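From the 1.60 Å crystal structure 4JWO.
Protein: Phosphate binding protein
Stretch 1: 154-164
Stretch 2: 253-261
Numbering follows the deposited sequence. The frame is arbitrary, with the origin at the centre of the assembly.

Stretch 1, residues 154-164: FAECMTVAELN
Stretch 2 (253-261) LKAVKISDG

Strands 157-159 and 257-259 run parallel, their N-to-C directions 31° apart and their axes 4.7 Å at closest approach. Register pairs Cys-157 with Lys-257 (CA-CA 4.5 Å), selenomethionine Met-158 with Ile-258 (5.4 Å) and Thr-159 with Ser-259 (4.5 Å). Backbone phi/psi is extended throughout, for example -130/130 at Cys-157 and -107/139 at Ser-259. Four hydrogen bonds fix this ladder: Lys-257 N to Glu-156 O (2.8 Å, 164°), Met-158 N to Lys-257 O (2.9 Å), Ser-259 N to Met-158 O (2.9 Å, 172°) and Val-160 N to Ser-259 O (2.9 Å).

Glu-156 covers most surface. Its CB points away, yet chi1 m and chi2 t bring OE2 to 2.9 Å from Lys-254 NZ, a salt bridge between carboxylate and ammonium, with Lys-254 in a t, t, m, t conformation. One water donates to Glu-156 OE1 and accepts from Lys-257 NZ, each at 2.8 Å.

Ser-259 (chi1 m) shares a face with Cys-157 and Thr-159; its OG lies 3.5 Å from Cys-157 SG (chi1 t).

Met-158 and Ile-258 point to the opposite face; Val-256 (chi1 t), its CB directed sideways, sets CG1 3.6 Å from Met-158 CG, an apolar contact. Helix 160-164 follows, N-capped by Thr-159 OG1, which accepts from Glu-162 N at 2.8 Å; Leu-163 CD1 then reaches Ile-258 CD1 at 3.8 Å.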

# COMPACT_ATOMS: atom_id res chain seq x y z
N PHE A 154 14.29 23.91 -2.85
CA PHE A 154 13.43 24.61 -1.91
C PHE A 154 12.34 23.73 -1.31
O PHE A 154 11.84 24.02 -0.21
CB PHE A 154 12.80 25.87 -2.55
CG PHE A 154 11.94 25.58 -3.74
CD1 PHE A 154 10.60 25.25 -3.59
CD2 PHE A 154 12.48 25.59 -5.02
CE1 PHE A 154 9.82 24.96 -4.69
CE2 PHE A 154 11.69 25.31 -6.13
CZ PHE A 154 10.36 24.98 -5.96
N ALA A 155 11.94 22.67 -2.01
CA ALA A 155 10.88 21.78 -1.52
C ALA A 155 11.40 20.45 -1.00
O ALA A 155 10.71 19.43 -1.09
CB ALA A 155 9.82 21.56 -2.59
N GLU A 156 12.59 20.46 -0.42
CA GLU A 156 13.24 19.22 0.01
C GLU A 156 12.53 18.51 1.16
O GLU A 156 12.65 17.29 1.32
CB GLU A 156 14.72 19.45 0.32
CG GLU A 156 15.49 19.85 -0.92
CD GLU A 156 16.98 19.92 -0.68
OE1 GLU A 156 17.38 19.81 0.50
OE2 GLU A 156 17.74 20.10 -1.66
N CYS A 157 11.81 19.29 1.96
CA CYS A 157 10.96 18.75 3.02
C CYS A 157 9.58 19.37 2.88
O CYS A 157 9.46 20.59 2.74
CB CYS A 157 11.53 19.06 4.40
SG CYS A 157 10.43 18.37 5.68
N MSE A 158 8.54 18.54 2.89
CA MSE A 158 7.17 19.05 2.77
C MSE A 158 6.29 18.39 3.80
O MSE A 158 6.60 17.30 4.27
CB MSE A 158 6.61 18.77 1.37
CG MSE A 158 7.42 19.44 0.27
SE MSE A 158 6.74 19.09 -1.50
CE MSE A 158 5.07 20.06 -1.37
N THR A 159 5.20 19.06 4.15
CA THR A 159 4.25 18.51 5.11
C THR A 159 3.14 17.78 4.38
O THR A 159 2.88 18.05 3.20
CB THR A 159 3.63 19.60 6.00
OG1 THR A 159 2.84 20.47 5.19
CG2 THR A 159 4.72 20.41 6.67
N VAL A 160 2.47 16.88 5.09
CA VAL A 160 1.26 16.27 4.56
C VAL A 160 0.23 17.36 4.23
O VAL A 160 -0.41 17.30 3.19
CB VAL A 160 0.68 15.24 5.54
CG1 VAL A 160 -0.74 14.84 5.14
CG2 VAL A 160 1.58 14.03 5.59
N ALA A 161 0.14 18.37 5.09
CA ALA A 161 -0.78 19.47 4.85
C ALA A 161 -0.46 20.18 3.54
O ALA A 161 -1.38 20.55 2.80
CB ALA A 161 -0.77 20.45 6.02
N GLU A 162 0.82 20.38 3.24
CA GLU A 162 1.20 21.01 1.98
C GLU A 162 0.86 20.13 0.79
O GLU A 162 0.39 20.61 -0.24
CB GLU A 162 2.68 21.38 1.96
CG GLU A 162 2.93 22.64 2.75
CD GLU A 162 4.38 22.84 3.13
OE1 GLU A 162 5.18 21.88 3.00
OE2 GLU A 162 4.72 23.96 3.56
N LEU A 163 1.08 18.83 0.94
CA LEU A 163 0.73 17.91 -0.13
C LEU A 163 -0.78 17.91 -0.37
O LEU A 163 -1.24 17.80 -1.52
CB LEU A 163 1.27 16.51 0.17
CG LEU A 163 2.81 16.44 0.09
CD1 LEU A 163 3.36 15.17 0.74
CD2 LEU A 163 3.31 16.54 -1.35
N ASN A 164 -1.56 18.05 0.70
CA ASN A 164 -3.01 18.12 0.59
C ASN A 164 -3.44 19.41 -0.09
O ASN A 164 -4.34 19.43 -0.91
CB ASN A 164 -3.67 17.96 1.97
CG ASN A 164 -5.15 18.25 1.95
OD1 ASN A 164 -5.61 19.21 2.58
ND2 ASN A 164 -5.92 17.44 1.23
N LEU A 253 16.47 11.39 -9.38
CA LEU A 253 15.31 11.93 -8.68
C LEU A 253 15.70 12.40 -7.28
O LEU A 253 16.68 11.92 -6.71
CB LEU A 253 14.24 10.85 -8.52
CG LEU A 253 13.66 10.22 -9.79
CD1 LEU A 253 12.88 8.96 -9.39
CD2 LEU A 253 12.74 11.21 -10.50
N LYS A 254 14.92 13.31 -6.72
CA LYS A 254 15.11 13.71 -5.33
C LYS A 254 13.85 13.32 -4.56
O LYS A 254 12.75 13.75 -4.88
CB LYS A 254 15.37 15.23 -5.25
CG LYS A 254 15.46 15.77 -3.83
CD LYS A 254 15.86 17.25 -3.83
CE LYS A 254 17.28 17.45 -4.31
NZ LYS A 254 17.68 18.89 -4.29
N ALA A 255 14.01 12.46 -3.55
CA ALA A 255 12.86 12.10 -2.73
C ALA A 255 12.61 13.20 -1.71
O ALA A 255 13.53 13.64 -1.01
CB ALA A 255 13.07 10.76 -2.02
N VAL A 256 11.37 13.65 -1.64
CA VAL A 256 10.97 14.66 -0.67
C VAL A 256 10.91 14.04 0.72
O VAL A 256 10.37 12.95 0.92
CB VAL A 256 9.60 15.25 -1.05
CG1 VAL A 256 9.08 16.20 0.02
CG2 VAL A 256 9.71 15.96 -2.41
N LYS A 257 11.49 14.73 1.69
CA LYS A 257 11.37 14.32 3.09
C LYS A 257 10.00 14.75 3.59
O LYS A 257 9.53 15.83 3.25
CB LYS A 257 12.48 14.95 3.92
CG LYS A 257 13.86 14.63 3.40
CD LYS A 257 14.93 15.31 4.23
CE LYS A 257 16.32 14.81 3.86
NZ LYS A 257 16.64 15.06 2.43
N ILE A 258 9.36 13.91 4.40
CA ILE A 258 7.95 14.09 4.75
C ILE A 258 7.72 14.36 6.23
O ILE A 258 8.16 13.61 7.10
CB ILE A 258 7.12 12.85 4.32
CG1 ILE A 258 7.24 12.60 2.81
CG2 ILE A 258 5.64 13.01 4.70
CD1 ILE A 258 6.61 13.69 1.95
N SER A 259 7.03 15.47 6.52
CA SER A 259 6.59 15.76 7.88
C SER A 259 5.09 15.55 7.99
O SER A 259 4.34 15.93 7.10
CB SER A 259 6.90 17.21 8.24
OG SER A 259 8.30 17.40 8.32
N ASP A 260 4.64 14.96 9.10
CA ASP A 260 3.22 14.67 9.28
C ASP A 260 2.51 15.50 10.35
O ASP A 260 1.33 15.28 10.62
CB ASP A 260 3.00 13.16 9.51
CG ASP A 260 3.43 12.71 10.90
OD1 ASP A 260 4.10 13.47 11.63
OD2 ASP A 260 3.09 11.55 11.26
N GLY A 261 3.22 16.43 10.98
CA GLY A 261 2.63 17.25 12.03
C GLY A 261 2.51 16.53 13.36
O GLY A 261 2.00 17.08 14.34
O HOH W 1 14.60 16.01 -0.24
O HOH W 2 16.97 17.88 2.49